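Local structure of tryptophan halogenase superfamily (Brevundimonas sp. BAL3, 6FRL) at residues A79-C84 with L283-G288; L86-L91 with L350-I355; L235-E240 with A332-C337; F346-E351 with L399-N404. The protein is a flavin-dependent halogenase that prefers bromination over chlorination and probably uses reduced flavin and oxygen to halogenate an aromatic substrate. All coordinates share one frame; numbering follows the deposited sequence.

Interaction 1: A79-C84 with L283-G288; sequences ATQATC and LRHRAG
The side chains of Q81 and R284 cross at about a right angle. Their amide and guanidinium planes are 56° apart. The backbone carbon of Q81 lies over one face of the R284 guanidinium. A82 O comes to the edge of that group and takes a weak hydrogen bond from R284 NH1 at 2.7 Å. The R284 chain bends at chi3 (-60°), which turns the guanidinium back toward the end of helix 73-79. There NH1 and NH2 also bond to M77 O and R78 O, and NE forms a salt bridge with D505. An alanine in place of R284 would probably leave these carbonyls and the D505 carboxylate without their shared partner. R284 N donates to Q81 O at 3.1 Å.

Q81 NE2 approaches H285 CD2 obliquely at 3.4 Å. A water accepts from both Q81 NE2 and H285 N. Q81 CG touches the edge of the R286 guanidinium, at NH1, at 3.7 Å; R286 NH2 makes a salt bridge with D168. On the other flank T83 CG2 packs 3.5 Å from L283 C, and T83 OG1 bonds to P282 O. The arrangement is an arginine of a beta-hairpin turn, between strands 276-282 and 286-293, holding the C-terminal end of helix 73-79 through M77 O and R78 O, with A82 O just past it as a weak third acceptor.

Interaction 2: L86-L91 with L350-I355; sequences LGIRFL and LESTSI
E351 OE2 takes a hydrogen bond from H400 NE2 and rests 3.4 Å from F90 CZ. The other oxygen, E351 OE1, sits 3.6 Å from I88 CD1 and takes a bond from H102 ND1. The carboxylate is thus gripped at both oxygens, and each also has an apolar neighbour. The E351 chain is bent at chi2 (-86°), which folds the carboxylate back against strand 87-91. The E351 and F90 side chains cross at about a right angle, with carboxylate and ring planes 41° apart.

L350 reaches the same ring from another direction. Its CD1 lies at the ring edge, in the plane, 3.9 Å from F90 CE1, an apolar contact in which the two side chains cross at about a right angle. One ring face carries I88 CG2 from the same strand. I88 points its other branch across the contact. Its CD1 ends 3.6 Å from L350 O and 3.7 Å from S352 OG. That hydroxyl is also hydrogen-bonded to K85 NZ. No hydrogen bond joins the two segments directly. The E351 carboxylate and S352 OG bond to residues outside them.

In flavin-dependent tryptophan halogenases a lysine and a glutamate serve the halogenation step; K85 and E351 may be their counterparts here. Strand 87-91 pairs with strands 99-103 and 268-273, and V270 of the latter packs on I88, F90 and L350. Helix 376-402 adds I397 and F396 beside L350 and E351. The segment 350-355 then runs into helix 354-367.

Interaction 3: L235-E240 with A332-C337; sequences LGVGFE and AWAKNC
L235 carries the largest share of this contact. It points its side chain at the hairpin turn of segment 332-337, and both its methyl groups find partners there. CD1 packs 3.5 Å from C337 CB and 3.7 Å from A334 O. CD2 lies 3.8 Å from K335 CD, where the two side chains pass obliquely. CG stands anti to the carbonyl carbon (chi1 -67°), and the fork beyond it spreads its methyls over the turn.

A334 is the second main participant. Its methyl group faces L235 and V237 together. V237 CG2 comes within 3.6 Å of A334 CB, while L235 CD1 is more distant from the same carbon, at 4.4 Å. V237 therefore makes the closer side-chain contact with A334. K335 touches L235 with its CD, and its NZ goes on to bond to D201 O.

The turn is a two-residue beta-hairpin. A334 and C337 form a hydrogen-bonded pair: A334 N to C337 O is 3.0 Å and C337 N to A334 O is 2.9 Å. K335 takes positive phi (52°) at the corner, close to a type II' turn. No hydrogen bond crosses between the two segments, so they are joined by van der Waals packing, mostly between apolar side chains.

Strand 333-334 is outermost, within the chain, in the mixed sheet that also contains strand 13-17. Strand 337-339 lies next to it, parallel to 219-222. Segment 235-240 leaves helix 229-234, whose I231 packs on both V237 and A334 and whose V230 reaches C337. On another side W333 packs against helix 376-402.

Interaction 4: F346-E351 with L399-N404; sequences FLEPLE and LHYKLN
The backbones stay well apart, with the CA atoms of L350 and H400 the nearest pair at 9.0 Å, so side chains bridge between the loop 346-351 and the end of helix 376-402. H400 NE2 donates to E351 OE2 at 2.6 Å. The oxygen lies in the ring plane and uses its anti lone pair, and the carboxylate is turned 61° from the ring. L350 CD2 stands over one face of the same ring, 4.1 Å from its centroid, in a CH-pi contact. H400 ND1 bonds back to F396 O. A leucine in place of H400 would probably leave E351 OE2 without this donor and L350 without the ring face it rests on.

E348 and Y401 meet tip to tip. Y401 OH donates to E348 OE1 at 2.5 Å, a very short distance best read with caution. E348 CG sits between the backbone N and the carbonyl carbon (chi1 66°), and the extended chain beyond it carries OE1 out to the Y401 hydroxyl. E348 OE1 also accepts from W277 NE1. These two donors would probably stabilise a negative charge on the buried E348 carboxylate.

Overall arrangement
Interactions 2 and 4 form one continuous region. They share L350 and E351, their centres are about 10 Å apart, and F90 CZ touches H400 CD2 at 3.7 Å. Interaction 1 lies about 16 Å from interaction 2, centre to centre. Their segments 79-84 and 86-91 adjoin at K85, which reaches S352, and each has one segment in the seven-stranded sheet, on strands 286-293 and 87-91. If K85 and E351 correspond to the family's lysine and glutamate, interactions 2 and 4 would lie at the halogenation site. Interaction 3 is more remote. Its centre is about 29 Å from that of interaction 2, although its nearest atoms come about 5 Å from those of interaction 4. It borders the sheet of probable Rossmann type.

Interaction 1: A79-C84 with L283-G288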
loop_
_atom_site.group_PDB
_atom_site.type_symbol
_atom_site.label_atom_id
_atom_site.label_comp_id
_atom_site.label_asym_id
_atom_site.label_seq_id
_atom_site.Cartn_x
_atom_site.Cartn_y
_atom_site.Cartn_z
ATOM N N ALA B 79 34.933 2.120 -4.335
ATOM C CA ALA B 79 35.117 3.174 -5.334
ATOM C C ALA B 79 34.631 4.540 -4.828
ATOM O O ALA B 79 35.060 5.577 -5.356
ATOM C CB ALA B 79 34.445 2.800 -6.656
ATOM N N THR B 80 33.759 4.554 -3.815
ATOM C CA THR B 80 33.148 5.803 -3.353
ATOM C C THR B 80 33.596 6.266 -1.941
ATOM O O THR B 80 32.965 7.191 -1.366
ATOM C CB THR B 80 31.611 5.701 -3.426
ATOM O OG1 THR B 80 31.145 4.577 -2.651
ATOM C CG2 THR B 80 31.158 5.565 -4.874
ATOM N N GLN B 81 34.682 5.667 -1.410
ATOM C CA GLN B 81 35.206 5.996 -0.082
ATOM C C GLN B 81 34.130 5.797 1.008
ATOM O O GLN B 81 34.154 6.426 2.060
ATOM C CB GLN B 81 35.787 7.434 -0.024
ATOM C CG GLN B 81 37.090 7.656 -0.803
ATOM C CD GLN B 81 38.267 6.813 -0.283
ATOM O OE1 GLN B 81 38.805 5.991 -1.012
ATOM N NE2 GLN B 81 38.638 6.990 0.991
ATOM N N ALA B 82 33.221 4.863 0.757
ATOM C CA ALA B 82 32.008 4.717 1.549
ATOM C C ALA B 82 32.232 3.998 2.850
ATOM O O ALA B 82 33.191 3.228 2.985
ATOM C CB ALA B 82 30.961 3.942 0.765
ATOM N N THR B 83 31.308 4.235 3.775
ATOM C CA THR B 83 31.180 3.450 5.007
ATOM C C THR B 83 29.708 3.025 5.190
ATOM O O THR B 83 28.811 3.522 4.499
ATOM C CB THR B 83 31.579 4.280 6.244
ATOM O OG1 THR B 83 30.632 5.344 6.430
ATOM C CG2 THR B 83 32.961 4.883 6.074
ATOM N N CYS B 84 29.486 2.123 6.133
ATOM C CA CYS B 84 28.148 1.636 6.456
ATOM C C CYS B 84 27.302 2.662 7.212
ATOM O O CYS B 84 27.833 3.430 8.023
ATOM C CB CYS B 84 28.243 0.371 7.310
ATOM S SG CYS B 84 29.255 -0.926 6.577
ATOM N N LEU B 283 32.887 9.445 5.941
ATOM C CA LEU B 283 33.522 8.577 4.930
ATOM C C LEU B 283 34.716 7.889 5.563
ATOM O O LEU B 283 34.998 8.121 6.740
ATOM C CB LEU B 283 33.919 9.392 3.680
ATOM C CG LEU B 283 32.773 10.201 3.033
ATOM C CD1 LEU B 283 33.219 10.927 1.781
ATOM C CD2 LEU B 283 31.573 9.327 2.718
ATOM N N ARG B 284 35.395 7.029 4.804
ATOM C CA ARG B 284 36.530 6.234 5.338
ATOM C C ARG B 284 37.684 7.036 5.920
ATOM O O ARG B 284 38.164 6.679 6.997
ATOM C CB ARG B 284 37.071 5.220 4.313
ATOM C CG ARG B 284 36.312 3.902 4.338
ATOM C CD ARG B 284 37.117 2.727 3.807
ATOM N NE ARG B 284 37.527 2.909 2.415
ATOM C CZ ARG B 284 36.715 2.861 1.344
ATOM N NH1 ARG B 284 35.390 2.639 1.452
ATOM N NH2 ARG B 284 37.246 3.050 0.122
ATOM N N HIS B 285 38.124 8.084 5.219
ATOM C CA HIS B 285 39.219 8.987 5.700
ATOM C C HIS B 285 38.809 10.480 5.748
ATOM O O HIS B 285 39.607 11.348 6.094
ATOM C CB HIS B 285 40.498 8.840 4.833
ATOM C CG HIS B 285 40.916 7.421 4.565
ATOM N ND1 HIS B 285 41.372 6.574 5.553
ATOM C CD2 HIS B 285 40.971 6.712 3.410
ATOM C CE1 HIS B 285 41.671 5.396 5.022
ATOM N NE2 HIS B 285 41.438 5.456 3.721
ATOM N N ARG B 286 37.563 10.775 5.422
ATOM C CA ARG B 286 37.061 12.147 5.321
ATOM C C ARG B 286 35.628 12.184 5.833
ATOM O O ARG B 286 35.014 11.142 6.068
ATOM C CB ARG B 286 37.104 12.639 3.869
ATOM C CG ARG B 286 38.509 12.912 3.314
ATOM C CD ARG B 286 38.585 12.767 1.775
ATOM N NE ARG B 286 37.361 13.217 1.074
ATOM C CZ ARG B 286 36.638 12.523 0.172
ATOM N NH1 ARG B 286 36.973 11.287 -0.239
ATOM N NH2 ARG B 286 35.550 13.092 -0.329
ATOM N N ALA B 287 35.093 13.383 6.033
ATOM C CA ALA B 287 33.694 13.482 6.420
ATOM C C ALA B 287 33.027 14.715 5.833
ATOM O O ALA B 287 33.680 15.738 5.631
ATOM C CB ALA B 287 33.552 13.447 7.925
ATOM N N GLY B 288 31.733 14.577 5.527
ATOM C CA GLY B 288 30.867 15.697 5.240
ATOM C C GLY B 288 30.397 16.336 6.545
ATOM O O GLY B 288 30.054 15.630 7.510
HETATM O O HOH W 1 37.684 8.802 2.596
#

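Interaction 2: L86-L91 with L350-I355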
loop_
_atom_site.group_PDB
_atom_site.type_symbol
_atom_site.label_atom_id
_atom_site.label_comp_id
_atom_site.label_asym_id
_atom_site.label_seq_id
_atom_site.Cartn_x
_atom_site.Cartn_y
_atom_site.Cartn_z
ATOM N N LEU B 86 23.849 2.501 9.488
ATOM C CA LEU B 86 22.751 1.770 10.127
ATOM C C LEU B 86 21.498 2.598 10.509
ATOM O O LEU B 86 20.477 2.014 10.871
ATOM C CB LEU B 86 23.271 1.045 11.350
ATOM C CG LEU B 86 24.114 -0.172 10.985
ATOM C CD1 LEU B 86 24.777 -0.687 12.245
ATOM C CD2 LEU B 86 23.297 -1.258 10.305
ATOM N N GLY B 87 21.602 3.928 10.436
ATOM C CA GLY B 87 20.518 4.859 10.796
ATOM C C GLY B 87 21.040 6.270 11.059
ATOM O O GLY B 87 22.203 6.575 10.766
ATOM N N ILE B 88 20.210 7.135 11.618
ATOM C CA ILE B 88 20.647 8.509 11.936
ATOM C C ILE B 88 20.528 8.740 13.416
ATOM O O ILE B 88 19.545 8.320 14.039
ATOM C CB ILE B 88 19.779 9.567 11.234
ATOM C CG1 ILE B 88 19.803 9.359 9.720
ATOM C CG2 ILE B 88 20.214 10.991 11.605
ATOM C CD1 ILE B 88 18.831 10.274 8.973
ATOM N N ARG B 89 21.520 9.417 13.983
ATOM C CA ARG B 89 21.547 9.676 15.416
ATOM C C ARG B 89 21.198 11.129 15.736
ATOM O O ARG B 89 21.921 12.024 15.345
ATOM C CB ARG B 89 22.908 9.303 15.964
ATOM C CG ARG B 89 22.948 9.270 17.478
ATOM C CD ARG B 89 24.206 8.608 17.962
ATOM N NE ARG B 89 24.197 8.450 19.415
ATOM C CZ ARG B 89 25.002 7.639 20.099
ATOM N NH1 ARG B 89 25.919 6.907 19.490
ATOM N NH2 ARG B 89 24.890 7.568 21.420
ATOM N N PHE B 90 20.075 11.338 16.421
ATOM C CA PHE B 90 19.564 12.689 16.753
ATOM C C PHE B 90 20.001 13.090 18.170
ATOM O O PHE B 90 19.634 12.427 19.165
ATOM C CB PHE B 90 18.040 12.749 16.613
ATOM C CG PHE B 90 17.581 12.671 15.192
ATOM C CD1 PHE B 90 17.555 13.789 14.400
ATOM C CD2 PHE B 90 17.256 11.446 14.612
ATOM C CE1 PHE B 90 17.201 13.701 13.060
ATOM C CE2 PHE B 90 16.883 11.366 13.280
ATOM C CZ PHE B 90 16.851 12.489 12.503
ATOM N N LEU B 91 20.820 14.148 18.237
ATOM C CA LEU B 91 21.432 14.636 19.483
ATOM C C LEU B 91 20.900 16.006 19.810
ATOM O O LEU B 91 20.811 16.872 18.912
ATOM C CB LEU B 91 22.962 14.679 19.370
ATOM C CG LEU B 91 23.601 13.305 19.110
ATOM C CD1 LEU B 91 25.084 13.390 18.796
ATOM C CD2 LEU B 91 23.344 12.384 20.292
ATOM N N LEU B 350 17.658 16.197 6.255
ATOM C CA LEU B 350 17.497 15.836 7.658
ATOM C C LEU B 350 17.341 14.330 7.784
ATOM O O LEU B 350 17.798 13.729 8.768
ATOM C CB LEU B 350 16.283 16.565 8.280
ATOM C CG LEU B 350 15.982 16.291 9.767
ATOM C CD1 LEU B 350 17.128 16.745 10.652
ATOM C CD2 LEU B 350 14.706 17.011 10.198
ATOM N N GLU B 351 16.662 13.745 6.800
ATOM C CA GLU B 351 16.430 12.325 6.754
ATOM C C GLU B 351 16.982 11.696 5.453
ATOM O O GLU B 351 16.447 10.695 4.955
ATOM C CB GLU B 351 14.941 12.036 7.035
ATOM C CG GLU B 351 14.558 12.197 8.513
ATOM C CD GLU B 351 14.792 10.961 9.380
ATOM O OE1 GLU B 351 15.295 9.936 8.905
ATOM O OE2 GLU B 351 14.449 11.008 10.585
ATOM N N SER B 352 18.066 12.277 4.924
ATOM C CA SER B 352 18.867 11.639 3.865
ATOM C C SER B 352 18.029 11.249 2.632
ATOM O O SER B 352 18.057 10.097 2.212
ATOM C CB SER B 352 19.537 10.356 4.427
ATOM O OG SER B 352 20.285 10.596 5.621
ATOM N N THR B 353 17.268 12.186 2.068
ATOM C CA THR B 353 16.264 11.818 1.062
ATOM C C THR B 353 16.532 12.267 -0.362
ATOM O O THR B 353 15.780 11.916 -1.245
ATOM C CB THR B 353 14.851 12.325 1.447
ATOM O OG1 THR B 353 14.906 13.732 1.688
ATOM C CG2 THR B 353 14.299 11.577 2.687
ATOM N N SER B 354 17.602 13.021 -0.590
ATOM C CA SER B 354 17.912 13.597 -1.913
ATOM C C SER B 354 18.117 12.532 -2.991
ATOM O O SER B 354 17.466 12.548 -4.054
ATOM C CB SER B 354 19.181 14.464 -1.819
ATOM O OG SER B 354 18.853 15.708 -1.250
ATOM N N ILE B 355 19.062 11.637 -2.727
ATOM C CA ILE B 355 19.344 10.578 -3.633
ATOM C C ILE B 355 18.094 9.688 -3.759
ATOM O O ILE B 355 17.713 9.308 -4.871
ATOM C CB ILE B 355 20.645 9.872 -3.244
ATOM C CG1 ILE B 355 21.806 10.806 -3.643
ATOM C CG2 ILE B 355 20.768 8.490 -3.884
ATOM C CD1 ILE B 355 23.210 10.333 -3.268
#

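Interaction 3: L235-E240 with A332-C337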
loop_
_atom_site.group_PDB
_atom_site.type_symbol
_atom_site.label_atom_id
_atom_site.label_comp_id
_atom_site.label_asym_id
_atom_site.label_seq_id
_atom_site.Cartn_x
_atom_site.Cartn_y
_atom_site.Cartn_z
ATOM N N LEU B 235 10.096 25.791 -20.384
ATOM C CA LEU B 235 8.669 25.358 -20.384
ATOM C C LEU B 235 7.761 26.131 -19.410
ATOM O O LEU B 235 6.546 25.923 -19.402
ATOM C CB LEU B 235 8.568 23.862 -20.091
ATOM C CG LEU B 235 9.144 22.990 -21.207
ATOM C CD1 LEU B 235 9.147 21.530 -20.801
ATOM C CD2 LEU B 235 8.427 23.188 -22.550
ATOM N N GLY B 236 8.338 26.994 -18.589
ATOM C CA GLY B 236 7.560 27.849 -17.695
ATOM C C GLY B 236 6.823 27.202 -16.533
ATOM O O GLY B 236 5.906 27.819 -15.985
ATOM N N VAL B 237 7.193 25.981 -16.145
ATOM C CA VAL B 237 6.562 25.327 -14.992
ATOM C C VAL B 237 6.931 26.040 -13.672
ATOM O O VAL B 237 8.106 26.325 -13.401
ATOM C CB VAL B 237 6.901 23.811 -14.922
ATOM C CG1 VAL B 237 6.343 23.185 -13.649
ATOM C CG2 VAL B 237 6.324 23.095 -16.125
ATOM N N GLY B 238 5.921 26.301 -12.848
ATOM C CA GLY B 238 6.104 27.036 -11.577
ATOM C C GLY B 238 6.581 26.228 -10.374
ATOM O O GLY B 238 6.799 25.030 -10.461
ATOM N N PHE B 239 6.719 26.917 -9.251
ATOM C CA PHE B 239 7.298 26.377 -8.016
ATOM C C PHE B 239 6.359 26.560 -6.805
ATOM O O PHE B 239 5.969 27.695 -6.522
ATOM C CB PHE B 239 8.639 27.077 -7.723
ATOM C CG PHE B 239 9.509 26.310 -6.776
ATOM C CD1 PHE B 239 10.240 25.227 -7.221
ATOM C CD2 PHE B 239 9.585 26.659 -5.444
ATOM C CE1 PHE B 239 11.038 24.498 -6.356
ATOM C CE2 PHE B 239 10.384 25.915 -4.550
ATOM C CZ PHE B 239 11.107 24.824 -5.019
ATOM N N GLU B 240 6.014 25.467 -6.106
ATOM C CA GLU B 240 5.262 25.570 -4.845
ATOM C C GLU B 240 6.250 25.743 -3.713
ATOM O O GLU B 240 6.942 24.773 -3.337
ATOM C CB GLU B 240 4.388 24.330 -4.515
ATOM C CG GLU B 240 3.596 23.701 -5.647
ATOM C CD GLU B 240 2.445 24.529 -6.116
ATOM O OE1 GLU B 240 2.473 24.958 -7.277
ATOM O OE2 GLU B 240 1.510 24.717 -5.310
ATOM N N ALA B 332 6.211 17.834 -12.224
ATOM C CA ALA B 332 7.576 17.389 -12.458
ATOM C C ALA B 332 7.800 16.988 -13.914
ATOM O O ALA B 332 8.947 16.976 -14.374
ATOM C CB ALA B 332 7.967 16.241 -11.510
ATOM N N TRP B 333 6.712 16.658 -14.604
ATOM C CA TRP B 333 6.697 16.313 -16.029
ATOM C C TRP B 333 5.742 17.257 -16.789
ATOM O O TRP B 333 4.529 17.340 -16.479
ATOM C CB TRP B 333 6.224 14.872 -16.205
ATOM C CG TRP B 333 6.301 14.242 -17.574
ATOM C CD1 TRP B 333 6.352 14.863 -18.791
ATOM C CD2 TRP B 333 6.261 12.850 -17.853
ATOM N NE1 TRP B 333 6.358 13.951 -19.808
ATOM C CE2 TRP B 333 6.308 12.701 -19.270
ATOM C CE3 TRP B 333 6.183 11.712 -17.052
ATOM C CZ2 TRP B 333 6.278 11.458 -19.894
ATOM C CZ3 TRP B 333 6.168 10.466 -17.659
ATOM C CH2 TRP B 333 6.218 10.345 -19.078
ATOM N N ALA B 334 6.301 17.973 -17.771
ATOM C CA ALA B 334 5.516 18.803 -18.679
ATOM C C ALA B 334 5.952 18.517 -20.118
ATOM O O ALA B 334 7.131 18.411 -20.402
ATOM C CB ALA B 334 5.719 20.271 -18.345
ATOM N N LYS B 335 4.988 18.409 -21.015
ATOM C CA LYS B 335 5.244 18.119 -22.422
ATOM C C LYS B 335 6.138 16.875 -22.585
ATOM O O LYS B 335 5.692 15.776 -22.253
ATOM C CB LYS B 335 5.711 19.381 -23.158
ATOM C CG LYS B 335 4.577 20.404 -23.298
ATOM C CD LYS B 335 5.031 21.788 -23.701
ATOM C CE LYS B 335 3.916 22.823 -23.513
ATOM N NZ LYS B 335 2.761 22.498 -24.398
ATOM N N ASN B 336 7.371 17.036 -23.063
ATOM C CA ASN B 336 8.319 15.916 -23.209
ATOM C C ASN B 336 9.581 16.136 -22.378
ATOM O O ASN B 336 10.681 15.692 -22.744
ATOM C CB ASN B 336 8.655 15.692 -24.701
ATOM C CG ASN B 336 9.402 16.848 -25.333
ATOM O OD1 ASN B 336 9.249 18.017 -24.945
ATOM N ND2 ASN B 336 10.235 16.527 -26.315
ATOM N N CYS B 337 9.409 16.814 -21.243
ATOM C CA CYS B 337 10.465 16.999 -20.273
ATOM C C CYS B 337 10.042 16.415 -18.934
ATOM O O CYS B 337 8.992 16.779 -18.412
ATOM C CB CYS B 337 10.747 18.468 -20.112
ATOM S SG CYS B 337 12.101 18.774 -18.990
#

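Interaction 4: F346-E351 with L399-N404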
loop_
_atom_site.group_PDB
_atom_site.type_symbol
_atom_site.label_atom_id
_atom_site.label_comp_id
_atom_site.label_asym_id
_atom_site.label_seq_id
_atom_site.Cartn_x
_atom_site.Cartn_y
_atom_site.Cartn_z
ATOM N N PHE B 346 13.079 20.480 -3.662
ATOM C CA PHE B 346 14.121 20.429 -2.644
ATOM C C PHE B 346 13.584 20.294 -1.228
ATOM O O PHE B 346 12.687 21.031 -0.818
ATOM C CB PHE B 346 14.987 21.679 -2.721
ATOM C CG PHE B 346 16.060 21.714 -1.675
ATOM C CD1 PHE B 346 17.191 20.904 -1.786
ATOM C CD2 PHE B 346 15.914 22.491 -0.559
ATOM C CE1 PHE B 346 18.159 20.894 -0.827
ATOM C CE2 PHE B 346 16.890 22.504 0.414
ATOM C CZ PHE B 346 18.022 21.709 0.276
ATOM N N LEU B 347 14.140 19.334 -0.498
ATOM C CA LEU B 347 13.897 19.223 0.929
ATOM C C LEU B 347 15.275 19.031 1.540
ATOM O O LEU B 347 16.089 18.289 0.982
ATOM C CB LEU B 347 12.958 18.050 1.260
ATOM C CG LEU B 347 11.545 18.155 0.672
ATOM C CD1 LEU B 347 10.815 16.824 0.695
ATOM C CD2 LEU B 347 10.767 19.195 1.463
ATOM N N GLU B 348 15.509 19.707 2.675
ATOM C CA GLU B 348 16.745 19.628 3.434
ATOM C C GLU B 348 17.082 18.178 3.823
ATOM O O GLU B 348 16.164 17.384 4.017
ATOM C CB GLU B 348 16.584 20.479 4.682
ATOM C CG GLU B 348 15.529 19.940 5.657
ATOM C CD GLU B 348 15.080 20.942 6.703
ATOM O OE1 GLU B 348 15.616 20.894 7.852
ATOM O OE2 GLU B 348 14.178 21.729 6.386
ATOM N N PRO B 349 18.382 17.825 3.967
ATOM C CA PRO B 349 18.828 16.417 4.138
ATOM C C PRO B 349 18.743 15.859 5.560
ATOM O O PRO B 349 19.632 15.085 6.001
ATOM C CB PRO B 349 20.296 16.458 3.678
ATOM C CG PRO B 349 20.744 17.838 4.033
ATOM C CD PRO B 349 19.542 18.732 3.804
ATOM N N LEU B 350 17.658 16.197 6.255
ATOM C CA LEU B 350 17.497 15.836 7.658
ATOM C C LEU B 350 17.341 14.330 7.784
ATOM O O LEU B 350 17.798 13.729 8.768
ATOM C CB LEU B 350 16.283 16.565 8.280
ATOM C CG LEU B 350 15.982 16.291 9.767
ATOM C CD1 LEU B 350 17.128 16.745 10.652
ATOM C CD2 LEU B 350 14.706 17.011 10.198
ATOM N N GLU B 351 16.662 13.745 6.800
ATOM C CA GLU B 351 16.430 12.325 6.754
ATOM C C GLU B 351 16.982 11.696 5.453
ATOM O O GLU B 351 16.447 10.695 4.955
ATOM C CB GLU B 351 14.941 12.036 7.035
ATOM C CG GLU B 351 14.558 12.197 8.513
ATOM C CD GLU B 351 14.792 10.961 9.380
ATOM O OE1 GLU B 351 15.295 9.936 8.905
ATOM O OE2 GLU B 351 14.449 11.008 10.585
ATOM N N LEU B 399 7.602 17.034 11.296
ATOM C CA LEU B 399 7.394 16.391 12.596
ATOM C C LEU B 399 8.573 16.550 13.541
ATOM O O LEU B 399 8.355 16.749 14.747
ATOM C CB LEU B 399 7.057 14.884 12.445
ATOM C CG LEU B 399 6.643 14.158 13.728
ATOM C CD1 LEU B 399 5.345 14.714 14.282
ATOM C CD2 LEU B 399 6.522 12.672 13.527
ATOM N N HIS B 400 9.796 16.442 13.009
ATOM C CA HIS B 400 11.018 16.511 13.815
ATOM C C HIS B 400 11.103 17.886 14.558
ATOM O O HIS B 400 11.471 17.979 15.755
ATOM C CB HIS B 400 12.269 16.319 12.951
ATOM C CG HIS B 400 12.457 14.940 12.368
ATOM N ND1 HIS B 400 11.648 14.425 11.376
ATOM C CD2 HIS B 400 13.441 14.012 12.565
ATOM C CE1 HIS B 400 12.099 13.233 11.010
ATOM N NE2 HIS B 400 13.184 12.958 11.716
ATOM N N TYR B 401 10.756 18.946 13.846
ATOM C CA TYR B 401 10.753 20.286 14.429
ATOM C C TYR B 401 9.557 20.479 15.376
ATOM O O TYR B 401 9.700 21.007 16.474
ATOM C CB TYR B 401 10.680 21.359 13.325
ATOM C CG TYR B 401 11.910 21.494 12.457
ATOM C CD1 TYR B 401 13.070 22.121 12.945
ATOM C CD2 TYR B 401 11.924 21.039 11.127
ATOM C CE1 TYR B 401 14.203 22.249 12.148
ATOM C CE2 TYR B 401 13.053 21.183 10.326
ATOM C CZ TYR B 401 14.183 21.789 10.841
ATOM O OH TYR B 401 15.304 21.979 10.071
ATOM N N LYS B 402 8.380 20.052 14.915
ATOM C CA LYS B 402 7.128 20.183 15.660
ATOM C C LYS B 402 7.159 19.604 17.074
ATOM O O LYS B 402 6.504 20.160 17.954
ATOM C CB LYS B 402 5.996 19.545 14.867
ATOM C CG LYS B 402 4.605 19.675 15.504
ATOM C CD LYS B 402 4.249 21.122 15.816
ATOM C CE LYS B 402 2.765 21.349 15.995
ATOM N NZ LYS B 402 2.490 22.737 16.476
ATOM N N LEU B 403 7.902 18.508 17.282
ATOM C CA LEU B 403 7.941 17.791 18.568
ATOM C C LEU B 403 9.178 18.067 19.447
ATOM O O LEU B 403 9.375 17.431 20.515
ATOM C CB LEU B 403 7.863 16.285 18.307
ATOM C CG LEU B 403 6.674 15.766 17.495
ATOM C CD1 LEU B 403 6.759 14.261 17.386
ATOM C CD2 LEU B 403 5.366 16.168 18.152
ATOM N N ASN B 404 10.006 19.017 19.036
ATOM C CA ASN B 404 11.209 19.317 19.801
ATOM C C ASN B 404 10.826 19.781 21.226
ATOM O O ASN B 404 9.737 20.306 21.430
ATOM C CB ASN B 404 12.080 20.326 19.051
ATOM C CG ASN B 404 11.769 21.754 19.425
ATOM O OD1 ASN B 404 12.270 22.249 20.440
ATOM N ND2 ASN B 404 10.981 22.440 18.596
#